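Local coordinates for protein superoxide dismutase 1 (Perkinsus marinus, PDB 2CW2) that probably protects cells from oxygen radicals by converting superoxide into hydrogen peroxide and molecular oxygen at an iron centre, at residues A80-L84 with E85-K89; A125-I128 with T129-F132; N199-A202 with Q203-K206. One frame throughout, in Å; residues are numbered along the deposited sequence.

Interaction 1: residues A80-L84 with E85-K89; sequences ASKTL and EQIIK
Gln86 reaches back over the start of helix 84-90 and takes the backbone N-H of Thr83 with its amide oxygen. Thr83 N lies 2.9 Å from Gln86 OE1, and the bond is nearly straight, 172° at the hydrogen, with the donor tilted a little from the carbonyl plane. Thr83 is the N-cap and Gln86 the third residue of the helix, which makes this one half of a capping box; the Thr83 side chain gives no capping bond in return. With CG beside its own backbone N (chi1 -72°) and the chain extended beyond, Gln86 brings OE1 to within 3.4 Å of Lys82 CA as well.

The tight side lies inward. Lys82 CB rests on Ile87 CG1 at 3.6 Å, the two residues that would form a hydrophobic staple, though here the lysine offers only its aliphatic root. Ile87 N is bonded to Thr83 O at 3.0 Å and Ile88 N to Leu84 O at 2.8 Å, opening the helix, while Ile88 CG1 closes on Leu84 O at 3.2 Å. Outside the two segments, Leu84 packs on Val102 and Ile87 on Ala99 of helix 93-110, both also touch Phe33, and the Leu84 side chain is about 9 Å from that of the iron ligand His105.

Thr83 and Glu85 lie side by side, pointing the same way, and are close too, with Thr83 CG2 3.0 Å from Glu85 OE1. Looser are the outer ends of Lys82, whose chain runs out to a long, weak ion pair with Glu91, and of exposed Gln86.

While the side chains of Leu84 and Ile87 turn to the interior, Thr83 N is satisfied by a neutral amide oxygen, so the first turn is capped here without adding a charge.

Interaction 2: residues A125-I128 with T129-F132; sequences AELI and TRDF
Leu127 CD2 sits over one face of the Arg130 guanidinium, 3.4 Å above its plane and off-centre toward the rim, while Asp131 CG lies at the edge, in plane. The other flat group, the Phe132 ring, has Ile128 O at its edge. All of this belongs to the last turns of helix 122-132, in the C-terminal domain of the iron/manganese superoxide dismutase fold.

Leu127 and Arg130 run side by side, pointing the same way, and a bend at chi3 (70°) turns the guanidinium under the methyl and toward Asp131. The grip is side-on: Arg130 NE meets Asp131 OD1 and Arg130 NH2 meets Asp131 OD2, each at 2.8 Å, so the guanidinium is held against rotation. The two groups are twisted, however: OD2 uses its syn lone pair, whereas NE approaches OD1 on the syn side but 35° out of the carboxylate plane. Lys163 adds a second salt bridge to OD1, Leu164 N bonds to OD2, and Gly162 O takes Arg130 NH2, tying the helix end to the turn leading into strand 164-170. Leu127, Ile128 and Phe132 all lean on Leu164 of that strand, and Phe132 also meets Phe138 edge to face.

Near the start of the segment, Ala125 O is gripped twice by one residue: Thr129 N at 3.0 Å and Thr129 OG1 at 3.2 Å approach it from opposite faces of the carbonyl plane.

Interaction 3: residues N199-A202 with Q203-K206; sequences NARA and QYVK
Arg201 lays its CG beside the edge of the Tyr204 ring, 4.2 Å from Tyr204 CD2, with guanidinium and ring planes 86° apart. The touch is made by the methylene root of the arginine, whose CG stands trans to the backbone N (chi1 -162°). Arg201 O serves the same neighbourhood, lying near the plane of the ring and 3.4 Å from Val205 CG2, and it accepts Val205 N at 2.9 Å.

This is the first turn of helix 201-208. Ala200, its N-cap, is the centre of an inverse gamma turn; Ala200 O accepts Tyr204 N at 3.2 Å and, more weakly, Gln203 N. On the outer side the Gln203 amide brings NE2 to 3.9 Å from Ala200 CB.

Both large side chains end on partners beyond the turn. Arg201 bonds through NH1 to the carbonyls of Ala146 and His149 and through NE to Tyr193 OH. Tyr204 OH bonds to the backbone O of the iron ligand Asp187, placing the ring in the second shell of the metal. Helix 201-208 thus lies with Val205 against helix 135-148, Tyr204 touching Tyr197 of helix 194-197, and its phenol at the end of strand 181-187.

Following the chain, interaction 1 comes first, in the helical hairpin domain, joining the end of helix 77-81 to the start of helix 84-90. Interaction 2 follows at the end of helix 122-132 and interaction 3 at the beginning of helix 201-208, both in the C-terminal domain. Each closes only a local turn, so the three stand in series, neither nesting nor crossing, and none touches another. Centres of interactions 1 and 3 are about 33 Å apart on opposite sides of the chain's centre; interactions 2 and 3 have centres about 25 Å apart. Helix 135-148 borders both interactions 2 and 3, and the three-stranded sheet receives interaction 2 at strand 164-170 and interaction 3 at strand 181-187.

Interaction 1: residues A80-L84 with E85-K89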
loop_
_atom_site.group_PDB
_atom_site.type_symbol
_atom_site.label_atom_id
_atom_site.label_comp_id
_atom_site.label_asym_id
_atom_site.label_seq_id
_atom_site.Cartn_x
_atom_site.Cartn_y
_atom_site.Cartn_z
ATOM N N ALA A 80 -20.842 -15.845 -7.001
ATOM C CA ALA A 80 -21.114 -15.804 -8.435
ATOM C C ALA A 80 -22.434 -15.109 -8.798
ATOM O O ALA A 80 -22.560 -14.568 -9.891
ATOM C CB ALA A 80 -21.076 -17.207 -9.004
ATOM N N SER A 81 -23.415 -15.117 -7.901
ATOM C CA SER A 81 -24.718 -14.541 -8.222
ATOM C C SER A 81 -24.779 -13.025 -8.084
ATOM O O SER A 81 -25.718 -12.397 -8.580
ATOM C CB SER A 81 -25.834 -15.201 -7.401
ATOM O OG SER A 81 -25.820 -14.779 -6.041
ATOM N N LYS A 82 -23.763 -12.434 -7.456
ATOM C CA LYS A 82 -23.784 -11.009 -7.136
ATOM C C LYS A 82 -22.939 -10.152 -8.073
ATOM O O LYS A 82 -21.855 -10.549 -8.509
ATOM C CB LYS A 82 -23.312 -10.773 -5.694
ATOM C CG LYS A 82 -24.192 -11.420 -4.642
ATOM C CD LYS A 82 -23.910 -10.850 -3.264
ATOM C CE LYS A 82 -24.967 -11.296 -2.246
ATOM N NZ LYS A 82 -24.540 -10.982 -0.828
ATOM N N THR A 83 -23.448 -8.953 -8.334
ATOM C CA THR A 83 -22.742 -7.967 -9.128
ATOM C C THR A 83 -21.614 -7.480 -8.245
ATOM O O THR A 83 -21.670 -7.643 -7.018
ATOM C CB THR A 83 -23.703 -6.817 -9.463
ATOM O OG1 THR A 83 -24.680 -7.286 -10.425
ATOM C CG2 THR A 83 -23.008 -5.755 -10.225
ATOM N N LEU A 84 -20.583 -6.926 -8.864
ATOM C CA LEU A 84 -19.480 -6.341 -8.107
ATOM C C LEU A 84 -20.019 -5.389 -7.049
ATOM O O LEU A 84 -19.591 -5.421 -5.902
ATOM C CB LEU A 84 -18.610 -5.552 -9.062
ATOM C CG LEU A 84 -17.276 -6.106 -9.562
ATOM C CD1 LEU A 84 -17.053 -7.619 -9.466
ATOM C CD2 LEU A 84 -16.919 -5.519 -10.933
ATOM N N GLU A 85 -20.957 -4.536 -7.458
ATOM C CA GLU A 85 -21.576 -3.550 -6.572
ATOM C C GLU A 85 -22.291 -4.198 -5.394
ATOM O O GLU A 85 -22.270 -3.669 -4.284
ATOM C CB GLU A 85 -22.590 -2.710 -7.357
ATOM C CG GLU A 85 -21.979 -1.553 -8.129
ATOM C CD GLU A 85 -22.068 -1.753 -9.622
ATOM O OE1 GLU A 85 -22.049 -2.930 -10.056
ATOM O OE2 GLU A 85 -22.169 -0.746 -10.358
ATOM N N GLN A 86 -22.941 -5.336 -5.629
ATOM C CA GLN A 86 -23.611 -6.023 -4.513
ATOM C C GLN A 86 -22.594 -6.613 -3.541
ATOM O O GLN A 86 -22.825 -6.652 -2.324
ATOM C CB GLN A 86 -24.569 -7.104 -5.025
ATOM C CG GLN A 86 -25.821 -6.530 -5.664
ATOM C CD GLN A 86 -26.614 -7.554 -6.436
ATOM O OE1 GLN A 86 -26.042 -8.454 -7.056
ATOM N NE2 GLN A 86 -27.950 -7.426 -6.404
ATOM N N ILE A 87 -21.474 -7.095 -4.071
ATOM C CA ILE A 87 -20.426 -7.623 -3.201
ATOM C C ILE A 87 -19.782 -6.475 -2.401
ATOM O O ILE A 87 -19.447 -6.610 -1.208
ATOM C CB ILE A 87 -19.354 -8.391 -4.028
ATOM C CG1 ILE A 87 -19.993 -9.555 -4.814
ATOM C CG2 ILE A 87 -18.223 -8.848 -3.132
ATOM C CD1 ILE A 87 -19.042 -10.243 -5.832
ATOM N N ILE A 88 -19.594 -5.349 -3.062
ATOM C CA ILE A 88 -19.088 -4.170 -2.384
ATOM C C ILE A 88 -20.005 -3.795 -1.214
ATOM O O ILE A 88 -19.543 -3.432 -0.132
ATOM C CB ILE A 88 -18.913 -3.011 -3.401
ATOM C CG1 ILE A 88 -17.712 -3.311 -4.318
ATOM C CG2 ILE A 88 -18.692 -1.715 -2.668
ATOM C CD1 ILE A 88 -17.670 -2.504 -5.641
ATOM N N LYS A 89 -21.313 -3.918 -1.418
ATOM C CA LYS A 89 -22.267 -3.491 -0.403
ATOM C C LYS A 89 -22.430 -4.505 0.724
ATOM O O LYS A 89 -22.746 -4.138 1.849
ATOM C CB LYS A 89 -23.638 -3.188 -1.029
ATOM C CG LYS A 89 -23.676 -1.939 -1.916
ATOM C CD LYS A 89 -25.018 -1.857 -2.679
ATOM C CE LYS A 89 -25.167 -0.564 -3.493
ATOM N NZ LYS A 89 -25.264 0.662 -2.625
#

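Interaction 2: residues A125-I128 with T129-F132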
loop_
_atom_site.group_PDB
_atom_site.type_symbol
_atom_site.label_atom_id
_atom_site.label_comp_id
_atom_site.label_asym_id
_atom_site.label_seq_id
_atom_site.Cartn_x
_atom_site.Cartn_y
_atom_site.Cartn_z
ATOM N N ALA A 125 -18.448 20.554 -14.419
ATOM C CA ALA A 125 -17.792 21.843 -14.233
ATOM C C ALA A 125 -18.692 22.745 -13.398
ATOM O O ALA A 125 -18.248 23.433 -12.463
ATOM C CB ALA A 125 -17.461 22.476 -15.597
ATOM N N GLU A 126 -19.980 22.722 -13.727
ATOM C CA GLU A 126 -20.982 23.498 -13.011
ATOM C C GLU A 126 -21.059 23.072 -11.539
ATOM O O GLU A 126 -21.096 23.915 -10.647
ATOM C CB GLU A 126 -22.347 23.324 -13.705
ATOM C CG GLU A 126 -23.514 24.061 -13.072
ATOM C CD GLU A 126 -24.811 23.800 -13.832
ATOM O OE1 GLU A 126 -25.788 23.335 -13.198
ATOM O OE2 GLU A 126 -24.833 24.031 -15.074
ATOM N N LEU A 127 -21.074 21.768 -11.294
ATOM C CA LEU A 127 -21.238 21.239 -9.931
ATOM C C LEU A 127 -19.985 21.478 -9.115
ATOM O O LEU A 127 -20.053 21.751 -7.904
ATOM C CB LEU A 127 -21.583 19.745 -9.971
ATOM C CG LEU A 127 -22.969 19.442 -10.577
ATOM C CD1 LEU A 127 -23.154 17.953 -10.823
ATOM C CD2 LEU A 127 -24.099 19.976 -9.704
ATOM N N ILE A 128 -18.832 21.402 -9.776
ATOM C CA ILE A 128 -17.573 21.683 -9.097
ATOM C C ILE A 128 -17.563 23.129 -8.617
ATOM O O ILE A 128 -17.215 23.408 -7.468
ATOM C CB ILE A 128 -16.356 21.384 -10.022
ATOM C CG1 ILE A 128 -16.117 19.877 -10.091
ATOM C CG2 ILE A 128 -15.109 22.089 -9.517
ATOM C CD1 ILE A 128 -15.081 19.483 -11.082
ATOM N N THR A 129 -17.989 24.039 -9.487
ATOM C CA THR A 129 -18.111 25.439 -9.101
ATOM C C THR A 129 -19.091 25.589 -7.961
ATOM O O THR A 129 -18.819 26.275 -6.957
ATOM C CB THR A 129 -18.539 26.285 -10.302
ATOM O OG1 THR A 129 -17.466 26.305 -11.260
ATOM C CG2 THR A 129 -18.707 27.748 -9.888
ATOM N N ARG A 130 -20.233 24.919 -8.091
ATOM C CA ARG A 130 -21.253 25.026 -7.064
ATOM C C ARG A 130 -20.731 24.612 -5.694
ATOM O O ARG A 130 -20.970 25.298 -4.695
ATOM C CB ARG A 130 -22.482 24.216 -7.449
ATOM C CG ARG A 130 -23.677 24.450 -6.552
ATOM C CD ARG A 130 -24.785 23.460 -6.756
ATOM N NE ARG A 130 -24.378 22.153 -6.260
ATOM C CZ ARG A 130 -25.051 21.029 -6.478
ATOM N NH1 ARG A 130 -26.192 21.052 -7.172
ATOM N NH2 ARG A 130 -24.591 19.878 -5.984
ATOM N N ASP A 131 -19.990 23.503 -5.642
ATOM C CA ASP A 131 -19.689 22.878 -4.371
ATOM C C ASP A 131 -18.288 23.124 -3.810
ATOM O O ASP A 131 -18.065 22.955 -2.612
ATOM C CB ASP A 131 -19.995 21.381 -4.428
ATOM C CG ASP A 131 -21.462 21.107 -4.667
ATOM O OD1 ASP A 131 -22.298 22.017 -4.380
ATOM O OD2 ASP A 131 -21.871 20.025 -5.148
ATOM N N PHE A 132 -17.368 23.558 -4.658
ATOM C CA PHE A 132 -16.015 23.866 -4.212
ATOM C C PHE A 132 -15.645 25.295 -4.511
ATOM O O PHE A 132 -14.554 25.738 -4.143
ATOM C CB PHE A 132 -15.012 22.950 -4.917
ATOM C CG PHE A 132 -15.202 21.513 -4.561
ATOM C CD1 PHE A 132 -14.603 20.989 -3.417
ATOM C CD2 PHE A 132 -16.021 20.707 -5.319
ATOM C CE1 PHE A 132 -14.795 19.651 -3.080
ATOM C CE2 PHE A 132 -16.214 19.380 -4.991
ATOM C CZ PHE A 132 -15.606 18.856 -3.867
#

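Interaction 3: residues N199-A202 with Q203-K206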
loop_
_atom_site.group_PDB
_atom_site.type_symbol
_atom_site.label_atom_id
_atom_site.label_comp_id
_atom_site.label_asym_id
_atom_site.label_seq_id
_atom_site.Cartn_x
_atom_site.Cartn_y
_atom_site.Cartn_z
ATOM N N ASN A 199 8.823 7.266 -5.413
ATOM C CA ASN A 199 8.110 7.737 -4.226
ATOM C C ASN A 199 7.498 9.140 -4.355
ATOM O O ASN A 199 6.918 9.654 -3.392
ATOM C CB ASN A 199 9.019 7.696 -3.008
ATOM C CG ASN A 199 10.019 8.816 -3.001
ATOM O OD1 ASN A 199 10.048 9.628 -2.076
ATOM N ND2 ASN A 199 10.821 8.899 -4.041
ATOM N N ALA A 200 7.628 9.759 -5.524
ATOM C CA ALA A 200 7.132 11.128 -5.736
ATOM C C ALA A 200 5.627 11.141 -6.028
ATOM O O ALA A 200 5.200 11.509 -7.128
ATOM C CB ALA A 200 7.934 11.826 -6.881
ATOM N N ARG A 201 4.826 10.747 -5.043
ATOM C CA ARG A 201 3.376 10.698 -5.257
ATOM C C ARG A 201 2.801 12.039 -5.697
ATOM O O ARG A 201 1.924 12.090 -6.549
ATOM C CB ARG A 201 2.628 10.188 -4.035
ATOM C CG ARG A 201 1.190 9.734 -4.442
ATOM C CD ARG A 201 0.243 9.426 -3.320
ATOM N NE ARG A 201 0.683 8.336 -2.465
ATOM C CZ ARG A 201 0.119 8.040 -1.300
ATOM N NH1 ARG A 201 -0.920 8.746 -0.867
ATOM N NH2 ARG A 201 0.593 7.039 -0.564
ATOM N N ALA A 202 3.317 13.126 -5.129
ATOM C CA ALA A 202 2.816 14.444 -5.509
ATOM C C ALA A 202 2.989 14.693 -7.017
ATOM O O ALA A 202 2.122 15.282 -7.636
ATOM C CB ALA A 202 3.497 15.527 -4.701
ATOM N N GLN A 203 4.109 14.252 -7.595
ATOM C CA GLN A 203 4.332 14.463 -9.034
ATOM C C GLN A 203 3.335 13.622 -9.844
ATOM O O GLN A 203 2.814 14.055 -10.871
ATOM C CB GLN A 203 5.770 14.122 -9.422
ATOM C CG GLN A 203 6.083 14.402 -10.901
ATOM C CD GLN A 203 7.542 14.186 -11.244
ATOM O OE1 GLN A 203 7.943 14.362 -12.411
ATOM N NE2 GLN A 203 8.352 13.810 -10.241
ATOM N N TYR A 204 3.060 12.419 -9.355
ATOM C CA TYR A 204 2.056 11.548 -9.972
ATOM C C TYR A 204 0.674 12.205 -9.967
ATOM O O TYR A 204 -0.059 12.180 -10.969
ATOM C CB TYR A 204 2.008 10.220 -9.197
ATOM C CG TYR A 204 0.774 9.365 -9.414
ATOM C CD1 TYR A 204 0.488 8.818 -10.662
ATOM C CD2 TYR A 204 -0.089 9.077 -8.359
ATOM C CE1 TYR A 204 -0.663 8.030 -10.858
ATOM C CE2 TYR A 204 -1.200 8.274 -8.528
ATOM C CZ TYR A 204 -1.494 7.755 -9.775
ATOM O OH TYR A 204 -2.617 6.970 -9.929
ATOM N N VAL A 205 0.309 12.791 -8.832
ATOM C CA VAL A 205 -1.009 13.385 -8.676
ATOM C C VAL A 205 -1.131 14.588 -9.592
ATOM O O VAL A 205 -2.167 14.799 -10.250
ATOM C CB VAL A 205 -1.302 13.745 -7.173
ATOM C CG1 VAL A 205 -2.559 14.645 -7.032
ATOM C CG2 VAL A 205 -1.467 12.456 -6.348
ATOM N N LYS A 206 -0.059 15.376 -9.646
ATOM C CA LYS A 206 0.012 16.510 -10.564
ATOM C C LYS A 206 -0.320 16.053 -11.992
ATOM O O LYS A 206 -1.138 16.682 -12.688
ATOM C CB LYS A 206 1.420 17.126 -10.490
ATOM C CG LYS A 206 1.644 18.412 -11.286
ATOM C CD LYS A 206 3.001 19.063 -10.896
ATOM C CE LYS A 206 3.921 19.122 -12.100
ATOM N NZ LYS A 206 4.647 17.837 -12.344
#